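Local atomic coordinates of Udp-n-acetylglucosamine pyrophosphorylase (PDB entry 4BQH), a protein that probably catalyses the formation of UDP-N-acetylglucosamine and diphosphate from UTP and N-acetyl-alpha-D-glucosamine 1-phosphate. Residues A[153-156]-A[157-161]; A[493-497]-A[498-502]; A[404-407]-A[408-411]. One frame throughout, in Å; residues are numbered along the deposited sequence.

Contact 1: A[153-156]-A[157-161]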
loop_
_atom_site.group_PDB
_atom_site.type_symbol
_atom_site.label_atom_id
_atom_site.label_comp_id
_atom_site.label_asym_id
_atom_site.label_seq_id
_atom_site.Cartn_x
_atom_site.Cartn_y
_atom_site.Cartn_z
ATOM N N GLU A 153 1.971 7.799 13.009
ATOM C CA GLU A 153 1.489 7.631 14.358
ATOM C C GLU A 153 1.021 6.206 14.607
ATOM O O GLU A 153 1.199 5.678 15.699
ATOM C CB GLU A 153 0.373 8.633 14.650
ATOM C CG GLU A 153 0.929 10.018 14.857
ATOM C CD GLU A 153 -0.132 11.055 15.205
ATOM O OE1 GLU A 153 -1.323 10.708 15.324
ATOM O OE2 GLU A 153 0.257 12.231 15.360
ATOM N N LYS A 154 0.454 5.550 13.585
ATOM C CA LYS A 154 0.102 4.142 13.738
ATOM C C LYS A 154 1.367 3.306 13.983
ATOM O O LYS A 154 1.369 2.425 14.836
ATOM C CB LYS A 154 -0.669 3.626 12.515
ATOM C CG LYS A 154 -2.097 4.185 12.431
ATOM C CD LYS A 154 -2.768 3.850 11.091
ATOM C CE LYS A 154 -4.243 4.258 11.091
ATOM N NZ LYS A 154 -4.869 3.978 9.746
ATOM N N ILE A 155 2.449 3.622 13.277
ATOM C CA ILE A 155 3.700 2.876 13.477
ATOM C C ILE A 155 4.183 3.100 14.901
ATOM O O ILE A 155 4.541 2.142 15.600
ATOM C CB ILE A 155 4.786 3.330 12.496
ATOM C CG1 ILE A 155 4.416 2.851 11.089
ATOM C CG2 ILE A 155 6.180 2.833 12.928
ATOM C CD1 ILE A 155 5.345 3.328 10.001
ATOM N N ARG A 156 4.203 4.359 15.320
ATOM C CA ARG A 156 4.653 4.672 16.703
ATOM C C ARG A 156 3.850 3.916 17.757
ATOM O O ARG A 156 4.404 3.400 18.748
ATOM C CB ARG A 156 4.598 6.186 16.950
ATOM C CG ARG A 156 5.744 6.928 16.263
ATOM C CD ARG A 156 5.485 8.412 16.145
ATOM N NE ARG A 156 5.395 8.983 17.489
ATOM C CZ ARG A 156 4.786 10.122 17.773
ATOM N NH1 ARG A 156 4.240 10.865 16.806
ATOM N NH2 ARG A 156 4.736 10.517 19.034
ATOM N N ARG A 157 2.538 3.864 17.586
ATOM C CA ARG A 157 1.693 3.139 18.531
ATOM C C ARG A 157 1.957 1.621 18.545
ATOM O O ARG A 157 2.074 1.012 19.620
ATOM C CB ARG A 157 0.213 3.471 18.302
ATOM C CG ARG A 157 -0.716 2.845 19.315
ATOM C CD ARG A 157 -0.463 3.343 20.734
ATOM N NE ARG A 157 -1.385 2.621 21.596
ATOM C CZ ARG A 157 -1.116 2.176 22.809
ATOM N NH1 ARG A 157 0.080 2.372 23.356
ATOM N NH2 ARG A 157 -2.068 1.533 23.469
ATOM N N ARG A 158 2.052 1.020 17.361
ATOM C CA ARG A 158 2.359 -0.410 17.254
ATOM C C ARG A 158 3.744 -0.716 17.915
ATOM O O ARG A 158 3.924 -1.742 18.584
ATOM C CB ARG A 158 2.322 -0.878 15.791
ATOM C CG ARG A 158 0.907 -0.980 15.175
ATOM C CD ARG A 158 0.037 -2.095 15.766
ATOM N NE ARG A 158 -1.230 -2.174 15.026
ATOM C CZ ARG A 158 -2.305 -2.850 15.411
ATOM N NH1 ARG A 158 -2.311 -3.508 16.554
ATOM N NH2 ARG A 158 -3.390 -2.889 14.627
ATOM N N GLN A 159 4.709 0.170 17.709
ATOM C CA GLN A 159 6.063 0.016 18.296
ATOM C C GLN A 159 5.975 0.060 19.813
ATOM O O GLN A 159 6.583 -0.759 20.520
ATOM C CB GLN A 159 6.995 1.138 17.804
ATOM C CG GLN A 159 7.524 0.930 16.382
ATOM C CD GLN A 159 8.347 2.101 15.875
ATOM O OE1 GLN A 159 8.979 2.023 14.820
ATOM N NE2 GLN A 159 8.378 3.196 16.651
ATOM N N GLU A 160 5.197 1.013 20.313
ATOM C CA GLU A 160 4.973 1.165 21.765
ATOM C C GLU A 160 4.313 -0.067 22.383
ATOM O O GLU A 160 4.731 -0.508 23.467
ATOM C CB GLU A 160 4.155 2.445 22.011
ATOM C CG GLU A 160 3.880 2.787 23.465
ATOM C CD GLU A 160 2.950 3.984 23.608
ATOM O OE1 GLU A 160 2.343 4.431 22.597
ATOM O OE2 GLU A 160 2.839 4.492 24.742
ATOM N N ILE A 161 3.301 -0.637 21.716
ATOM C CA ILE A 161 2.655 -1.855 22.232
ATOM C C ILE A 161 3.629 -3.046 22.229
ATOM O O ILE A 161 3.704 -3.786 23.218
ATOM C CB ILE A 161 1.343 -2.211 21.468
ATOM C CG1 ILE A 161 0.291 -1.089 21.625
ATOM C CG2 ILE A 161 0.759 -3.521 21.987
ATOM C CD1 ILE A 161 -0.868 -1.208 20.643
HETATM O O HOH W 1 7.121 4.300 19.226
#

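Contact 2: A[493-497]-A[498-502]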
loop_
_atom_site.group_PDB
_atom_site.type_symbol
_atom_site.label_atom_id
_atom_site.label_comp_id
_atom_site.label_asym_id
_atom_site.label_seq_id
_atom_site.Cartn_x
_atom_site.Cartn_y
_atom_site.Cartn_z
ATOM N N ALA A 493 -25.752 3.936 27.188
ATOM C CA ALA A 493 -27.123 4.218 26.777
ATOM C C ALA A 493 -27.214 5.562 26.070
ATOM O O ALA A 493 -27.953 5.690 25.082
ATOM C CB ALA A 493 -28.088 4.143 27.962
ATOM N N VAL A 494 -26.465 6.553 26.562
ATOM C CA VAL A 494 -26.359 7.857 25.894
ATOM C C VAL A 494 -25.725 7.724 24.498
ATOM O O VAL A 494 -26.234 8.325 23.549
ATOM C CB VAL A 494 -25.619 8.907 26.754
ATOM C CG1 VAL A 494 -25.405 10.215 25.998
ATOM C CG2 VAL A 494 -26.416 9.183 28.023
ATOM N N MET A 495 -24.653 6.926 24.377
ATOM C CA MET A 495 -23.970 6.725 23.079
ATOM C C MET A 495 -24.973 6.228 22.060
ATOM O O MET A 495 -25.056 6.746 20.947
ATOM C CB MET A 495 -22.865 5.661 23.164
ATOM C CG MET A 495 -21.590 6.016 23.903
ATOM S SD MET A 495 -20.393 7.000 22.991
ATOM C CE MET A 495 -19.804 5.903 21.699
ATOM N N ARG A 496 -25.732 5.213 22.457
ATOM C CA ARG A 496 -26.697 4.582 21.568
ATOM C C ARG A 496 -27.861 5.472 21.156
ATOM O O ARG A 496 -28.106 5.653 19.955
ATOM C CB ARG A 496 -27.167 3.255 22.149
ATOM C CG ARG A 496 -26.130 2.180 21.931
ATOM C CD ARG A 496 -26.497 0.880 22.603
ATOM N NE ARG A 496 -25.304 0.065 22.734
ATOM C CZ ARG A 496 -25.274 -1.256 22.641
ATOM N NH1 ARG A 496 -26.392 -1.938 22.407
ATOM N NH2 ARG A 496 -24.119 -1.896 22.776
ATOM N N SER A 497 -28.552 6.054 22.128
ATOM C CA SER A 497 -29.765 6.813 21.821
ATOM C C SER A 497 -29.494 8.194 21.208
ATOM O O SER A 497 -30.337 8.732 20.497
ATOM C CB SER A 497 -30.677 6.904 23.048
ATOM O OG SER A 497 -30.024 7.581 24.103
ATOM N N CYS A 498 -28.315 8.763 21.450
ATOM C CA CYS A 498 -27.989 10.047 20.841
ATOM C C CYS A 498 -27.101 9.890 19.602
ATOM O O CYS A 498 -26.656 10.884 19.030
ATOM C CB CYS A 498 -27.349 10.986 21.854
ATOM S SG CYS A 498 -28.477 11.405 23.197
ATOM N N SER A 499 -26.838 8.644 19.227
ATOM C CA SER A 499 -25.969 8.318 18.081
ATOM C C SER A 499 -24.622 9.046 18.147
ATOM O O SER A 499 -24.117 9.524 17.128
ATOM C CB SER A 499 -26.672 8.654 16.751
ATOM O OG SER A 499 -27.916 8.003 16.663
ATOM N N ILE A 500 -24.039 9.129 19.350
ATOM C CA ILE A 500 -22.751 9.803 19.529
ATOM C C ILE A 500 -21.645 8.951 18.892
ATOM O O ILE A 500 -21.629 7.741 19.039
ATOM C CB ILE A 500 -22.422 9.976 21.034
ATOM C CG1 ILE A 500 -23.561 10.677 21.799
ATOM C CG2 ILE A 500 -21.079 10.675 21.250
ATOM C CD1 ILE A 500 -23.886 12.081 21.360
ATOM N N LYS A 501 -20.723 9.598 18.193
ATOM C CA LYS A 501 -19.583 8.905 17.590
ATOM C C LYS A 501 -18.321 9.161 18.387
ATOM O O LYS A 501 -18.314 9.988 19.263
ATOM C CB LYS A 501 -19.368 9.417 16.172
ATOM C CG LYS A 501 -20.603 9.271 15.286
ATOM C CD LYS A 501 -21.117 7.850 15.194
ATOM C CE LYS A 501 -22.428 7.869 14.403
ATOM N NZ LYS A 501 -23.214 6.604 14.576
ATOM N N ALA A 502 -17.253 8.448 18.057
ATOM C CA ALA A 502 -15.948 8.746 18.635
ATOM C C ALA A 502 -14.907 8.911 17.527
ATOM O O ALA A 502 -15.024 8.319 16.436
ATOM C CB ALA A 502 -15.541 7.632 19.598
HETATM O O HOH W 2 -23.381 5.453 18.953
#

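Contact 3: A[404-407]-A[408-411]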
loop_
_atom_site.group_PDB
_atom_site.type_symbol
_atom_site.label_atom_id
_atom_site.label_comp_id
_atom_site.label_asym_id
_atom_site.label_seq_id
_atom_site.Cartn_x
_atom_site.Cartn_y
_atom_site.Cartn_z
ATOM N N PHE A 404 0.377 -8.268 -7.699
ATOM C CA PHE A 404 -0.251 -9.585 -7.932
ATOM C C PHE A 404 0.215 -10.292 -9.196
ATOM O O PHE A 404 0.060 -11.495 -9.312
ATOM C CB PHE A 404 -1.799 -9.567 -7.853
ATOM C CG PHE A 404 -2.485 -8.756 -8.940
ATOM C CD1 PHE A 404 -2.526 -9.210 -10.270
ATOM C CD2 PHE A 404 -3.122 -7.548 -8.622
ATOM C CE1 PHE A 404 -3.145 -8.465 -11.266
ATOM C CE2 PHE A 404 -3.772 -6.811 -9.628
ATOM C CZ PHE A 404 -3.788 -7.274 -10.939
ATOM N N ASP A 405 0.791 -9.560 -10.144
ATOM C CA ASP A 405 1.289 -10.216 -11.361
ATOM C C ASP A 405 2.477 -11.117 -11.037
ATOM O O ASP A 405 2.808 -12.022 -11.813
ATOM C CB ASP A 405 1.715 -9.153 -12.389
ATOM C CG ASP A 405 0.526 -8.468 -13.052
ATOM O OD1 ASP A 405 -0.406 -9.169 -13.539
ATOM O OD2 ASP A 405 0.545 -7.226 -13.144
ATOM N N LEU A 406 3.140 -10.847 -9.908
ATOM C CA LEU A 406 4.309 -11.639 -9.534
ATOM C C LEU A 406 3.993 -12.780 -8.562
ATOM O O LEU A 406 4.896 -13.564 -8.219
ATOM C CB LEU A 406 5.405 -10.737 -8.943
ATOM C CG LEU A 406 6.161 -9.833 -9.948
ATOM C CD1 LEU A 406 6.911 -10.601 -11.022
ATOM C CD2 LEU A 406 5.188 -8.870 -10.585
ATOM N N PHE A 407 2.752 -12.883 -8.096
ATOM C CA PHE A 407 2.479 -13.911 -7.086
ATOM C C PHE A 407 2.607 -15.329 -7.645
ATOM O O PHE A 407 2.770 -16.278 -6.884
ATOM C CB PHE A 407 1.099 -13.741 -6.436
ATOM C CG PHE A 407 0.944 -12.453 -5.667
ATOM C CD1 PHE A 407 2.048 -11.780 -5.178
ATOM C CD2 PHE A 407 -0.335 -11.963 -5.386
ATOM C CE1 PHE A 407 1.890 -10.588 -4.452
ATOM C CE2 PHE A 407 -0.506 -10.781 -4.678
ATOM C CZ PHE A 407 0.610 -10.099 -4.221
ATOM N N ARG A 408 2.517 -15.468 -8.969
ATOM C CA ARG A 408 2.721 -16.775 -9.617
ATOM C C ARG A 408 4.098 -17.391 -9.299
ATOM O O ARG A 408 4.279 -18.598 -9.456
ATOM C CB ARG A 408 2.565 -16.622 -11.132
ATOM C CG ARG A 408 3.639 -15.771 -11.758
ATOM C CD ARG A 408 3.769 -16.099 -13.232
ATOM N NE ARG A 408 3.050 -15.151 -14.048
ATOM C CZ ARG A 408 3.015 -15.208 -15.381
ATOM N NH1 ARG A 408 3.668 -16.169 -16.038
ATOM N NH2 ARG A 408 2.327 -14.307 -16.052
ATOM N N PHE A 409 5.048 -16.558 -8.853
ATOM C CA PHE A 409 6.405 -17.015 -8.537
ATOM C C PHE A 409 6.617 -17.397 -7.083
ATOM O O PHE A 409 7.727 -17.824 -6.715
ATOM C CB PHE A 409 7.442 -15.954 -8.947
ATOM C CG PHE A 409 7.381 -15.608 -10.401
ATOM C CD1 PHE A 409 7.752 -16.549 -11.367
ATOM C CD2 PHE A 409 6.943 -14.355 -10.808
ATOM C CE1 PHE A 409 7.685 -16.233 -12.723
ATOM C CE2 PHE A 409 6.850 -14.024 -12.158
ATOM C CZ PHE A 409 7.243 -14.971 -13.122
ATOM N N VAL A 410 5.574 -17.260 -6.261
ATOM C CA VAL A 410 5.742 -17.337 -4.800
ATOM C C VAL A 410 6.382 -18.636 -4.305
ATOM O O VAL A 410 7.211 -18.606 -3.400
ATOM C CB VAL A 410 4.413 -17.089 -4.068
ATOM C CG1 VAL A 410 3.404 -18.210 -4.374
ATOM C CG2 VAL A 410 4.645 -16.907 -2.566
ATOM N N ASP A 411 6.036 -19.768 -4.905
ATOM C CA ASP A 411 6.566 -21.016 -4.346
ATOM C C ASP A 411 7.996 -21.317 -4.761
ATOM O O ASP A 411 8.631 -22.235 -4.219
ATOM C CB ASP A 411 5.611 -22.174 -4.641
ATOM C CG ASP A 411 4.323 -22.047 -3.838
ATOM O OD1 ASP A 411 4.407 -21.771 -2.625
ATOM O OD2 ASP A 411 3.236 -22.215 -4.408
HETATM O O HOH W 3 0.428 -13.963 -10.402
HETATM O O HOH W 4 1.357 -12.881 -14.238
#

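Contact 1: A[153-156]-A[157-161]
The carbonyl oxygen of Arg-156 is held by two donors: Glu-160 N, 3.0 Å from Arg-156 O, and a water molecule. The same water accepts from the side-chain amide of Gln-159, 3.1 Å from its NE2, and so ties that amide to the backbone one turn back. Gln-159 lies back along the preceding turn. Its CG lies 3.3 Å from Ile-155 O, close to the bond by which Gln-159 N reaches that oxygen at 2.9 Å, and the amide end then runs obliquely past the Ile-155 branch methyl, with OE1 3.5 Å from CG2. Because CG2 of Ile-155 stands anti to the backbone N (CG1 has chi1 -71°), this methyl meets the glutamine. The buried OE1 is satisfied by Val-174 N and Gln-204 NE2, so both ends of the amide are engaged and its rotation is probably fixed. On another side of the helix Arg-157 bends at chi2 (63°) and gives NH1 to Glu-160 OE1 at 3.2 Å. This salt bridge lies near the guanidinium plane but strikes the carboxylate from above its plane, while Ile-161 CG1 covers one guanidinium face, 3.7 Å above its centre. The NE of Arg-157 forms a second salt bridge, to Glu-513. Arg-158 hydrogen-bonds through NH1 to Tyr-106 and through NH2 to Asn-287. Four successive i to i+4 backbone bonds, with an i to i+3 arginine-glutamate pair on the flank, are characteristic of a regular alpha-helix, here the middle of helix 147-166 in the GT-A-like nucleotidyltransferase domain.

Contact 2: A[493-497]-A[498-502]
Met-495 and Ile-500 meet where the last turn of helix 485-497 gives way to an extended chain. From CB, the methionine chain sets CG anti to its own carbonyl carbon (chi1 -72°), then bends at chi2 and again at chi3. SD thereby comes against the beta-branch, 4.1 Å from both Ile-500 CB and Ile-500 CG2, and CE is carried to 3.7 Å from Ile-500 O. The two side chains cross at about a right angle, and both also touch Leu-526 of helix 519-528; Met-495 reaches Ile-464 of helix 448-471 as well. In the backbone of the same two residues, Ile-500 N donates to Met-495 O at 3.0 Å, in the carbonyl plane and on a lone pair. A water also donates to Met-495 O and to Ile-500 O. Within the last helical turn, Ser-497 places OG between its backbone N and carbonyl carbon (chi1 62°), from where it reaches Ala-493 O at 3.0 Å; Ser-497 N approaches the same oxygen from the opposite face of its plane. Cys-498 N still keeps the helical bond to Val-494 O. The bond from Ile-500 N to Met-495 O, a weak one from Ser-499 N to Arg-496 O (3.3 Å) and the positive phi of Ser-499 (51°) make a Schellman motif, which turns the chain from helix 485-497 into strand 501-504 of the small two-stranded parallel sheet.

Contact 3: A[404-407]-A[408-411]
Residues 404-411 follow a run of i to i+3 turns that leads into the 3-10 segment at 410-411, within the connection between strands 394-400 and 423-427. Phe-409 N donates to Leu-406 O at 3.1 Å, and Val-410 N to Phe-407 O at 3.0 Å. In both cases the donor stands well above the carbonyl plane, 47° and 60° out of it, rather than on a lone pair. A water bridges Phe-404 O and Arg-408 N, donating to the first and accepting from the second.

Among the side chains, Leu-406 and Phe-409 pass each other at a slant. Methyl CD1 of Leu-406 touches CE2 (3.6 Å) and CD2 of the Phe-409 ring. The aromatic ring is also covered on one face by its neighbour: Arg-408 CG sits 3.6 Å above its centre. With CG between the backbone N and the carbonyl carbon (chi1 66°), the arginine chain lies over this ring, its CG also 3.8 Å from Asp-405 O, before the guanidinium leads away from that oxygen. Leu-406 continues onto Met-374, and Phe-409 onto Leu-369 and Arg-373, so this pair packs the turn against helix 364-374. Phe-407 points elsewhere, to Phe-366 and to Val-304 and Val-306 of strand 304-309, with Phe-404 CA over one face of its ring. Val-410 presses CG1 to 3.2 Å from Phe-407 O. The guanidinium of Arg-408 bonds to Gln-379 through NH2. At its edge lies a water, whose separation from NH2 is doubtfully short and which gives a hydrogen bond to Asp-405 O at 3.0 Å.

The three contacts are local and separate, and none touches another. Contact 1, in helix 147-166, and contact 3, between strands 394-400 and 423-427, both belong to the uridylyltransferase part of the chain, with centres about 30 Å apart. Contact 2 follows both along the chain; its nearest atoms come within about 13 Å of contact 1 but about 32 Å of contact 3, and contacts 2 and 3 lie on opposite sides of the chain's centre. Contact 3 lies near the bound ligand, an allosteric inhibitor, the side chain of Leu-406 being about 7 Å from it.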